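Side-chain contacts in twin-arginine translocation pathway signal protein (Burkholderia phytofirmans, PDB 2RJO), which binds beta-D-galactopyranose and is probably a periplasmic sugar-binding protein exported by the twin-arginine pathway: residues 95-100 with 281-286; 101-104 with 109-112; 128-133 with 159-164. All blocks are in the same frame, centred on the assembly; numbering follows the deposited sequence.

Contact 1. Residues 95-100 with 281-286; sequences WNKPKD and RRESFC. With GAL (beta-D-galactopyranose), chain B.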
loop_
_atom_site.group_PDB
_atom_site.type_symbol
_atom_site.label_atom_id
_atom_site.label_comp_id
_atom_site.label_asym_id
_atom_site.label_seq_id
_atom_site.Cartn_x
_atom_site.Cartn_y
_atom_site.Cartn_z
ATOM N N TRP A 95 -3.532 -4.328 3.691
ATOM C CA TRP A 95 -3.510 -3.016 4.337
ATOM C C TRP A 95 -4.576 -2.649 5.373
ATOM O O TRP A 95 -4.264 -2.485 6.547
ATOM C CB TRP A 95 -3.508 -1.902 3.274
ATOM C CG TRP A 95 -2.231 -1.756 2.457
ATOM C CD1 TRP A 95 -2.131 -1.744 1.097
ATOM C CD2 TRP A 95 -0.892 -1.598 2.955
ATOM N NE1 TRP A 95 -0.816 -1.594 0.714
ATOM C CE2 TRP A 95 -0.036 -1.501 1.832
ATOM C CE3 TRP A 95 -0.334 -1.531 4.234
ATOM C CZ2 TRP A 95 1.347 -1.342 1.959
ATOM C CZ3 TRP A 95 1.053 -1.373 4.357
ATOM C CH2 TRP A 95 1.867 -1.282 3.227
ATOM N N ASN A 96 -5.825 -2.503 4.935
ATOM C CA ASN A 96 -6.899 -2.057 5.827
ATOM C C ASN A 96 -7.863 -3.090 6.412
ATOM O O ASN A 96 -8.430 -3.911 5.697
ATOM C CB ASN A 96 -7.734 -0.973 5.122
ATOM C CG ASN A 96 -6.896 0.177 4.591
ATOM O OD1 ASN A 96 -6.193 0.850 5.337
ATOM N ND2 ASN A 96 -6.976 0.408 3.286
ATOM N N LYS A 97 -8.053 -3.013 7.724
ATOM C CA LYS A 97 -8.968 -3.887 8.439
ATOM C C LYS A 97 -9.027 -3.456 9.899
ATOM O O LYS A 97 -8.098 -2.819 10.405
ATOM C CB LYS A 97 -8.507 -5.348 8.380
ATOM C CG LYS A 97 -7.413 -5.696 9.384
ATOM C CD LYS A 97 -7.195 -7.201 9.468
ATOM C CE LYS A 97 -6.204 -7.566 10.569
ATOM N NZ LYS A 97 -6.697 -7.276 11.950
ATOM N N PRO A 98 -10.127 -3.796 10.593
ATOM C CA PRO A 98 -10.258 -3.428 12.005
ATOM C C PRO A 98 -9.258 -4.255 12.805
ATOM O O PRO A 98 -8.879 -5.345 12.387
ATOM C CB PRO A 98 -11.700 -3.815 12.336
ATOM C CG PRO A 98 -12.402 -3.775 10.995
ATOM C CD PRO A 98 -11.378 -4.390 10.086
ATOM N N LYS A 99 -8.832 -3.753 13.954
ATOM C CA LYS A 99 -7.887 -4.499 14.761
ATOM C C LYS A 99 -8.462 -5.858 15.168
ATOM O O LYS A 99 -7.758 -6.870 15.130
ATOM C CB LYS A 99 -7.524 -3.697 16.011
ATOM C CG LYS A 99 -6.466 -4.352 16.893
ATOM C CD LYS A 99 -6.426 -3.688 18.267
ATOM C CE LYS A 99 -5.401 -4.353 19.176
ATOM N NZ LYS A 99 -5.645 -5.828 19.283
ATOM N N ASP A 100 -9.743 -5.886 15.535
ATOM C CA ASP A 100 -10.396 -7.126 15.981
ATOM C C ASP A 100 -10.672 -8.170 14.910
ATOM O O ASP A 100 -10.890 -9.336 15.232
ATOM C CB ASP A 100 -11.722 -6.827 16.683
ATOM C CG ASP A 100 -11.573 -5.859 17.831
ATOM O OD1 ASP A 100 -10.442 -5.700 18.353
ATOM O OD2 ASP A 100 -12.602 -5.256 18.215
ATOM N N ARG A 281 1.507 -16.323 9.458
ATOM C CA ARG A 281 1.249 -16.726 8.080
ATOM C C ARG A 281 -0.212 -16.441 7.751
ATOM O O ARG A 281 -0.645 -16.577 6.609
ATOM C CB ARG A 281 1.584 -18.202 7.873
ATOM C CG ARG A 281 3.079 -18.439 7.956
ATOM C CD ARG A 281 3.471 -19.818 7.529
ATOM N NE ARG A 281 4.912 -19.890 7.321
ATOM C CZ ARG A 281 5.537 -20.950 6.820
ATOM N NH1 ARG A 281 4.846 -22.033 6.485
ATOM N NH2 ARG A 281 6.844 -20.907 6.616
ATOM N N ARG A 282 -0.947 -16.025 8.776
ATOM C CA ARG A 282 -2.362 -15.671 8.670
ATOM C C ARG A 282 -2.487 -14.146 8.622
ATOM O O ARG A 282 -3.262 -13.605 7.839
ATOM C CB ARG A 282 -3.125 -16.237 9.866
ATOM C CG ARG A 282 -3.696 -17.624 9.618
ATOM C CD ARG A 282 -4.899 -17.506 8.681
ATOM N NE ARG A 282 -5.664 -18.736 8.638
ATOM C CZ ARG A 282 -6.979 -18.807 8.476
ATOM N NH1 ARG A 282 -7.708 -17.712 8.344
ATOM N NH2 ARG A 282 -7.566 -19.994 8.421
ATOM N N GLU A 283 -1.726 -13.474 9.481
ATOM C CA GLU A 283 -1.670 -12.013 9.543
ATOM C C GLU A 283 -0.179 -11.720 9.512
ATOM O O GLU A 283 0.512 -11.877 10.518
ATOM C CB GLU A 283 -2.272 -11.482 10.841
ATOM C CG GLU A 283 -3.782 -11.535 10.894
ATOM C CD GLU A 283 -4.352 -10.724 12.044
ATOM O OE1 GLU A 283 -3.559 -10.215 12.865
ATOM O OE2 GLU A 283 -5.595 -10.599 12.131
ATOM N N SER A 284 0.315 -11.299 8.353
ATOM C CA SER A 284 1.741 -11.061 8.183
ATOM C C SER A 284 2.195 -9.641 7.873
ATOM O O SER A 284 1.509 -8.880 7.194
ATOM C CB SER A 284 2.263 -11.970 7.062
ATOM O OG SER A 284 1.612 -13.236 7.056
ATOM N N PHE A 285 3.361 -9.289 8.400
ATOM C CA PHE A 285 3.990 -8.012 8.082
ATOM C C PHE A 285 4.989 -8.567 7.084
ATOM O O PHE A 285 5.658 -9.551 7.387
ATOM C CB PHE A 285 4.743 -7.422 9.278
ATOM C CG PHE A 285 4.009 -6.317 9.967
ATOM C CD1 PHE A 285 4.482 -5.801 11.168
ATOM C CD2 PHE A 285 2.838 -5.789 9.422
ATOM C CE1 PHE A 285 3.804 -4.772 11.823
ATOM C CE2 PHE A 285 2.152 -4.762 10.066
ATOM C CZ PHE A 285 2.634 -4.254 11.267
ATOM N N CYS A 286 5.084 -7.980 5.899
ATOM C CA CYS A 286 6.006 -8.506 4.901
ATOM C C CYS A 286 7.277 -7.679 4.813
ATOM O O CYS A 286 7.351 -6.568 5.338
ATOM C CB CYS A 286 5.325 -8.553 3.535
ATOM S SG CYS A 286 3.716 -9.370 3.575
HETATM C C1 GAL B . -2.743 3.456 -1.532
HETATM C C2 GAL B . -1.293 3.738 -1.074
HETATM C C3 GAL B . -0.734 2.470 -0.392
HETATM C C4 GAL B . -1.628 2.123 0.811
HETATM C C5 GAL B . -3.062 1.891 0.258
HETATM C C6 GAL B . -3.977 1.554 1.417
HETATM O O1 GAL B . -3.275 4.640 -2.153
HETATM O O2 GAL B . -0.487 4.059 -2.206
HETATM O O3 GAL B . 0.595 2.706 0.069
HETATM O O4 GAL B . -1.637 3.229 1.714
HETATM O O5 GAL B . -3.570 3.106 -0.387
HETATM O O6 GAL B . -5.274 1.340 0.894
#
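Lys97 and Glu283 meet at the ends of their side chains, which cross at about a right angle. OE2 of Glu283 lies 3.5 Å from NZ of Lys97, a long salt bridge, and also touches the methylene carbon before it, CE. Each group has stronger polar partners than this one. Lys97 NZ gives a 2.9 Å hydrogen bond to Pro98 O, approaching 20° out of the carbonyl plane, and bonds further with Leu101 O and the hydroxyl of Tyr323. The lysine chain runs extended to CE and bends only at its last torsion (chi4 67°), which turns the ammonium back toward the main chain of its own loop. Glu283 divides its oxygens: OE2 is hydrogen-bonded to His102 ND1, OE1 to Tyr323 OH, so both ends of the carboxylate are held. In this buried setting the ammonium and carboxylate probably stabilise each other's charge.

The same loop begins in the sugar pocket. Trp95 lays one face of its indole against the galactose, whose C4 stands 3.8 Å above the ring plane, displaced toward the rim, while C6 packs near CD1; packing of sugar C-H groups on an aromatic face is a familiar feature of sugar-binding sites. Asn96 adds a weak hydrogen bond from ND2 to O6 of the galactose, 3.1 Å long and bent to 133° at the hydrogen. Behind this first shell, Tyr19 OH bonds to Trp95 NE1 and Pro71 O accepts from Asn96 ND2. Asp231, Asp70, Arg154 and Asn205 are among the residues that also hydrogen-bond the sugar.

Lys97 also packs on Ala77 of helix 74-87 and on Tyr110 and His113 of strand 110-115, which lies between strands 90-94 and 283-291 in the sheet.

Contact 2. Residues 101-104 with 109-112; sequences LHPW and NYVA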
loop_
_atom_site.group_PDB
_atom_site.type_symbol
_atom_site.label_atom_id
_atom_site.label_comp_id
_atom_site.label_asym_id
_atom_site.label_seq_id
_atom_site.Cartn_x
_atom_site.Cartn_y
_atom_site.Cartn_z
ATOM N N LEU A 101 -10.683 -7.761 13.649
ATOM C CA LEU A 101 -10.948 -8.702 12.569
ATOM C C LEU A 101 -9.728 -9.574 12.275
ATOM O O LEU A 101 -8.727 -9.083 11.741
ATOM C CB LEU A 101 -11.345 -7.951 11.302
ATOM C CG LEU A 101 -11.864 -8.830 10.171
ATOM C CD1 LEU A 101 -13.172 -9.468 10.611
ATOM C CD2 LEU A 101 -12.081 -7.980 8.914
ATOM N N HIS A 102 -9.818 -10.862 12.615
ATOM C CA HIS A 102 -8.717 -11.801 12.386
ATOM C C HIS A 102 -9.145 -12.953 11.482
ATOM O O HIS A 102 -10.250 -13.497 11.618
ATOM C CB HIS A 102 -8.224 -12.393 13.712
ATOM C CG HIS A 102 -7.791 -11.373 14.714
ATOM N ND1 HIS A 102 -6.683 -10.564 14.527
ATOM C CD2 HIS A 102 -8.318 -11.006 15.905
ATOM C CE1 HIS A 102 -6.555 -9.753 15.553
ATOM N NE2 HIS A 102 -7.537 -9.996 16.409
ATOM N N PRO A 103 -8.272 -13.345 10.538
ATOM C CA PRO A 103 -8.622 -14.451 9.642
ATOM C C PRO A 103 -8.940 -15.763 10.366
ATOM O O PRO A 103 -9.818 -16.512 9.934
ATOM C CB PRO A 103 -7.401 -14.567 8.721
ATOM C CG PRO A 103 -6.302 -13.877 9.470
ATOM C CD PRO A 103 -7.001 -12.725 10.135
ATOM N N TRP A 104 -8.238 -16.037 11.462
ATOM C CA TRP A 104 -8.474 -17.274 12.208
ATOM C C TRP A 104 -9.859 -17.348 12.850
ATOM O O TRP A 104 -10.271 -18.408 13.330
ATOM C CB TRP A 104 -7.378 -17.487 13.254
ATOM C CG TRP A 104 -7.055 -16.285 14.092
ATOM C CD1 TRP A 104 -7.764 -15.809 15.149
ATOM C CD2 TRP A 104 -5.918 -15.427 13.952
ATOM N NE1 TRP A 104 -7.143 -14.701 15.678
ATOM C CE2 TRP A 104 -6.010 -14.440 14.950
ATOM C CE3 TRP A 104 -4.838 -15.379 13.056
ATOM C CZ2 TRP A 104 -5.048 -13.439 15.104
ATOM C CZ3 TRP A 104 -3.885 -14.381 13.210
ATOM C CH2 TRP A 104 -4.002 -13.420 14.215
ATOM N N ASN A 109 -12.412 -19.511 4.971
ATOM C CA ASN A 109 -12.723 -18.486 3.978
ATOM C C ASN A 109 -11.849 -17.227 4.012
ATOM O O ASN A 109 -11.464 -16.713 2.970
ATOM C CB ASN A 109 -14.203 -18.109 4.089
ATOM C CG ASN A 109 -15.124 -19.319 3.955
ATOM O OD1 ASN A 109 -15.515 -19.703 2.852
ATOM N ND2 ASN A 109 -15.449 -19.936 5.081
ATOM N N TYR A 110 -11.537 -16.731 5.200
ATOM C CA TYR A 110 -10.686 -15.556 5.328
ATOM C C TYR A 110 -9.264 -16.101 5.393
ATOM O O TYR A 110 -8.741 -16.351 6.472
ATOM C CB TYR A 110 -11.011 -14.806 6.617
ATOM C CG TYR A 110 -10.396 -13.432 6.730
ATOM C CD1 TYR A 110 -9.486 -12.959 5.782
ATOM C CD2 TYR A 110 -10.727 -12.603 7.794
ATOM C CE1 TYR A 110 -8.927 -11.691 5.899
ATOM C CE2 TYR A 110 -10.181 -11.347 7.921
ATOM C CZ TYR A 110 -9.281 -10.890 6.975
ATOM O OH TYR A 110 -8.752 -9.629 7.119
ATOM N N VAL A 111 -8.655 -16.282 4.226
ATOM C CA VAL A 111 -7.312 -16.838 4.112
ATOM C C VAL A 111 -6.203 -16.074 4.819
ATOM O O VAL A 111 -5.436 -16.655 5.591
ATOM C CB VAL A 111 -6.921 -17.000 2.642
ATOM C CG1 VAL A 111 -5.537 -17.619 2.543
ATOM C CG2 VAL A 111 -7.956 -17.851 1.931
ATOM N N ALA A 112 -6.092 -14.779 4.554
ATOM C CA ALA A 112 -5.037 -14.024 5.203
ATOM C C ALA A 112 -5.117 -12.517 5.024
ATOM O O ALA A 112 -5.812 -12.010 4.151
ATOM C CB ALA A 112 -3.667 -14.529 4.721
#
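Tyr110 and Pro103 bury the most surface here, with Leu101 third. The pyrrolidine of Pro103 sits over one face of the tyrosine ring: CB is 3.9 Å from the ring centroid and only 16° off the normal, a CH-pi contact. The approach is nevertheless shifted toward the CG side of the ring, where Pro103 CA comes to 3.4 Å from Tyr110 CD2. Proline CB has a second neighbour in the same residue, the backbone O of Tyr110 at 3.2 Å, so this one methylene touches both the aromatic face and the carbonyl oxygen.

Leu101 comes from a different direction. Its CG reaches the ring edge near the ring plane, 3.8 Å from CE2 of Tyr110, and CD2 extends the contact toward the hydroxyl. Face and edge are therefore covered by two residues only two positions apart in the loop. With CG anti to its backbone N (chi1 -168°), the tyrosine places its ring beside this loop. Tyr110 is also the centre of an inverse gamma turn, with a weak bond from Val111 N to Asn109 O at the start of the strand. The hydroxyl of this buried tyrosine makes a weak hydrogen bond with Thr93 OG1.

The contact folds the loop after strand 90-94 back on the first residues of strand 110-115, packing the connection against the strand it leads into. Helix 74-87 closes over it, Val81 touching both Leu101 and Tyr110, while Pro103 leans on Glu283 of strand 283-291 and Val111 packs on Met263 and Ala267 of helix 253-268.

Contact 3. Residues 128-133 with 159-164; sequences QLFKSM and DAALKK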
loop_
_atom_site.group_PDB
_atom_site.type_symbol
_atom_site.label_atom_id
_atom_site.label_comp_id
_atom_site.label_asym_id
_atom_site.label_seq_id
_atom_site.Cartn_x
_atom_site.Cartn_y
_atom_site.Cartn_z
ATOM N N GLN A 128 15.557 9.522 7.068
ATOM C CA GLN A 128 16.402 9.827 5.921
ATOM C C GLN A 128 16.183 11.269 5.491
ATOM O O GLN A 128 17.132 11.960 5.126
ATOM C CB GLN A 128 16.078 8.897 4.753
ATOM C CG GLN A 128 16.831 9.241 3.477
ATOM C CD GLN A 128 18.338 9.069 3.621
ATOM O OE1 GLN A 128 18.849 7.943 3.676
ATOM N NE2 GLN A 128 19.056 10.189 3.690
ATOM N N LEU A 129 14.924 11.705 5.521
ATOM C CA LEU A 129 14.570 13.063 5.143
ATOM C C LEU A 129 15.226 14.083 6.077
ATOM O O LEU A 129 15.795 15.080 5.630
ATOM C CB LEU A 129 13.051 13.232 5.174
ATOM C CG LEU A 129 12.524 14.646 4.937
ATOM C CD1 LEU A 129 12.787 15.054 3.492
ATOM C CD2 LEU A 129 11.036 14.713 5.246
ATOM N N PHE A 130 15.162 13.827 7.380
ATOM C CA PHE A 130 15.750 14.749 8.337
ATOM C C PHE A 130 17.265 14.781 8.233
ATOM O O PHE A 130 17.884 15.805 8.510
ATOM C CB PHE A 130 15.331 14.385 9.762
ATOM C CG PHE A 130 13.840 14.371 9.973
ATOM C CD1 PHE A 130 12.992 15.166 9.187
ATOM C CD2 PHE A 130 13.278 13.579 10.972
ATOM C CE1 PHE A 130 11.608 15.163 9.399
ATOM C CE2 PHE A 130 11.892 13.571 11.190
ATOM C CZ PHE A 130 11.059 14.366 10.400
ATOM N N LYS A 131 17.875 13.664 7.847
ATOM C CA LYS A 131 19.323 13.651 7.708
ATOM C C LYS A 131 19.651 14.611 6.572
ATOM O O LYS A 131 20.534 15.464 6.694
ATOM C CB LYS A 131 19.842 12.256 7.349
ATOM C CG LYS A 131 19.537 11.159 8.359
ATOM C CD LYS A 131 20.020 11.523 9.752
ATOM C CE LYS A 131 20.064 10.303 10.671
ATOM N NZ LYS A 131 21.180 9.386 10.301
ATOM N N SER A 132 18.923 14.476 5.470
ATOM C CA SER A 132 19.142 15.324 4.309
ATOM C C SER A 132 19.044 16.796 4.652
ATOM O O SER A 132 19.700 17.627 4.024
ATOM C CB SER A 132 18.128 15.003 3.211
ATOM O OG SER A 132 18.351 13.716 2.675
HETATM N N MSE A 133 18.218 17.121 5.638
HETATM C CA MSE A 133 18.018 18.508 6.054
HETATM C C MSE A 133 19.077 18.971 7.057
HETATM O O MSE A 133 19.049 20.114 7.509
HETATM C CB MSE A 133 16.634 18.664 6.692
HETATM C CG MSE A 133 15.452 18.465 5.755
HETATM SE SE MSE A 133 13.913 18.239 6.687
HETATM C CE MSE A 133 12.947 17.555 5.559
ATOM N N ASP A 159 5.931 10.869 13.348
ATOM C CA ASP A 159 5.950 11.478 14.675
ATOM C C ASP A 159 7.073 10.956 15.565
ATOM O O ASP A 159 7.515 11.656 16.482
ATOM C CB ASP A 159 4.609 11.260 15.392
ATOM C CG ASP A 159 3.443 11.928 14.680
ATOM O OD1 ASP A 159 3.669 12.898 13.926
ATOM O OD2 ASP A 159 2.290 11.492 14.892
ATOM N N ALA A 160 7.521 9.729 15.316
ATOM C CA ALA A 160 8.595 9.134 16.109
ATOM C C ALA A 160 9.964 9.639 15.650
ATOM O O ALA A 160 10.888 9.808 16.458
ATOM C CB ALA A 160 8.541 7.614 16.003
ATOM N N ALA A 161 10.098 9.871 14.350
ATOM C CA ALA A 161 11.355 10.363 13.815
ATOM C C ALA A 161 11.540 11.792 14.325
ATOM O O ALA A 161 12.657 12.229 14.600
ATOM C CB ALA A 161 11.316 10.329 12.298
ATOM N N LEU A 162 10.431 12.509 14.456
ATOM C CA LEU A 162 10.447 13.882 14.945
ATOM C C LEU A 162 10.940 13.920 16.391
ATOM O O LEU A 162 11.760 14.767 16.752
ATOM C CB LEU A 162 9.043 14.487 14.862
ATOM C CG LEU A 162 8.495 14.803 13.463
ATOM C CD1 LEU A 162 7.004 15.088 13.531
ATOM C CD2 LEU A 162 9.230 15.994 12.892
ATOM N N LYS A 163 10.453 12.990 17.207
ATOM C CA LYS A 163 10.845 12.931 18.608
ATOM C C LYS A 163 12.343 12.700 18.736
ATOM O O LYS A 163 12.964 13.098 19.727
ATOM C CB LYS A 163 10.089 11.808 19.323
ATOM C CG LYS A 163 10.307 11.771 20.829
ATOM C CD LYS A 163 10.635 10.357 21.327
ATOM C CE LYS A 163 12.019 9.916 20.858
ATOM N NZ LYS A 163 12.435 8.561 21.385
ATOM N N LYS A 164 12.932 12.074 17.724
ATOM C CA LYS A 164 14.355 11.782 17.760
ATOM C C LYS A 164 15.185 12.855 17.054
ATOM O O LYS A 164 16.411 12.756 16.966
ATOM C CB LYS A 164 14.607 10.407 17.139
ATOM C CG LYS A 164 15.944 9.803 17.522
ATOM C CD LYS A 164 16.037 9.581 19.044
ATOM C CE LYS A 164 17.430 9.085 19.442
ATOM N NZ LYS A 164 17.448 8.587 20.849
#
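Two helices of the periplasmic-binding-protein fold pack here through the ring of Phe130, which reaches from helix 118-132 to Ala161 and Leu162 on helix 149-163. Both helices flank the parallel sheet containing strands 137-143 and 168-175, and the chain between them passes through strand 137-143. The backbones stay apart, the nearest CA atoms, those of Phe130 and Ala161, being 8.3 Å from each other, so the ring spans the interval.

In Phe130 the CB already points at the partner helix, and with CG anti to the carbonyl carbon (chi1 -58°) the ring continues that way. The far half of the ring does the touching. CE2 meets the methyl of Ala161 at 3.5 Å, and the carbonyl carbon of Ala161 lies in the ring plane at the edge; the methyl itself comes in obliquely. With only a methyl at Ala161, the ring comes close to the main chain of helix 149-163, and its CD2 lies 3.9 Å from Ala161 O.

Leu162 bends in from the next position. Although its CB does not point at the partner, chi1 of -71° with an extended chi2 carries CD2 to the ring end, crossing Phe130 at about a right angle. Around these three side chains Phe165 meets the Phe130 ring with the planes inclined at about 55°, and Ile168 of strand 168-175 touches both Phe130 and Leu162, while Val139 of strand 137-143 also packs on the phenylalanine. The methyl CD2 of Leu162 lies 3.5 Å from CZ of Phe130, the outermost ring carbon.

From the N terminus the chain first enters contact 1 at 95-100, just after strand 90-94, and goes straight on into contact 2, which closes a short loop onto strand 110-115. Helix 118-132 follows, and contact 3 closes the next loop by packing it on helix 149-163. Contact 1 closes only when strand 283-291 is reached, so the other two lie in series within its span and none cross. Contacts 1 and 2 touch, with centres 9 Å apart, and tie the loop to neighbouring strands 110-115 and 283-291 of the mixed sheet. Contact 3, centred 27 Å from contact 1, joins helices beside the four-stranded parallel sheet.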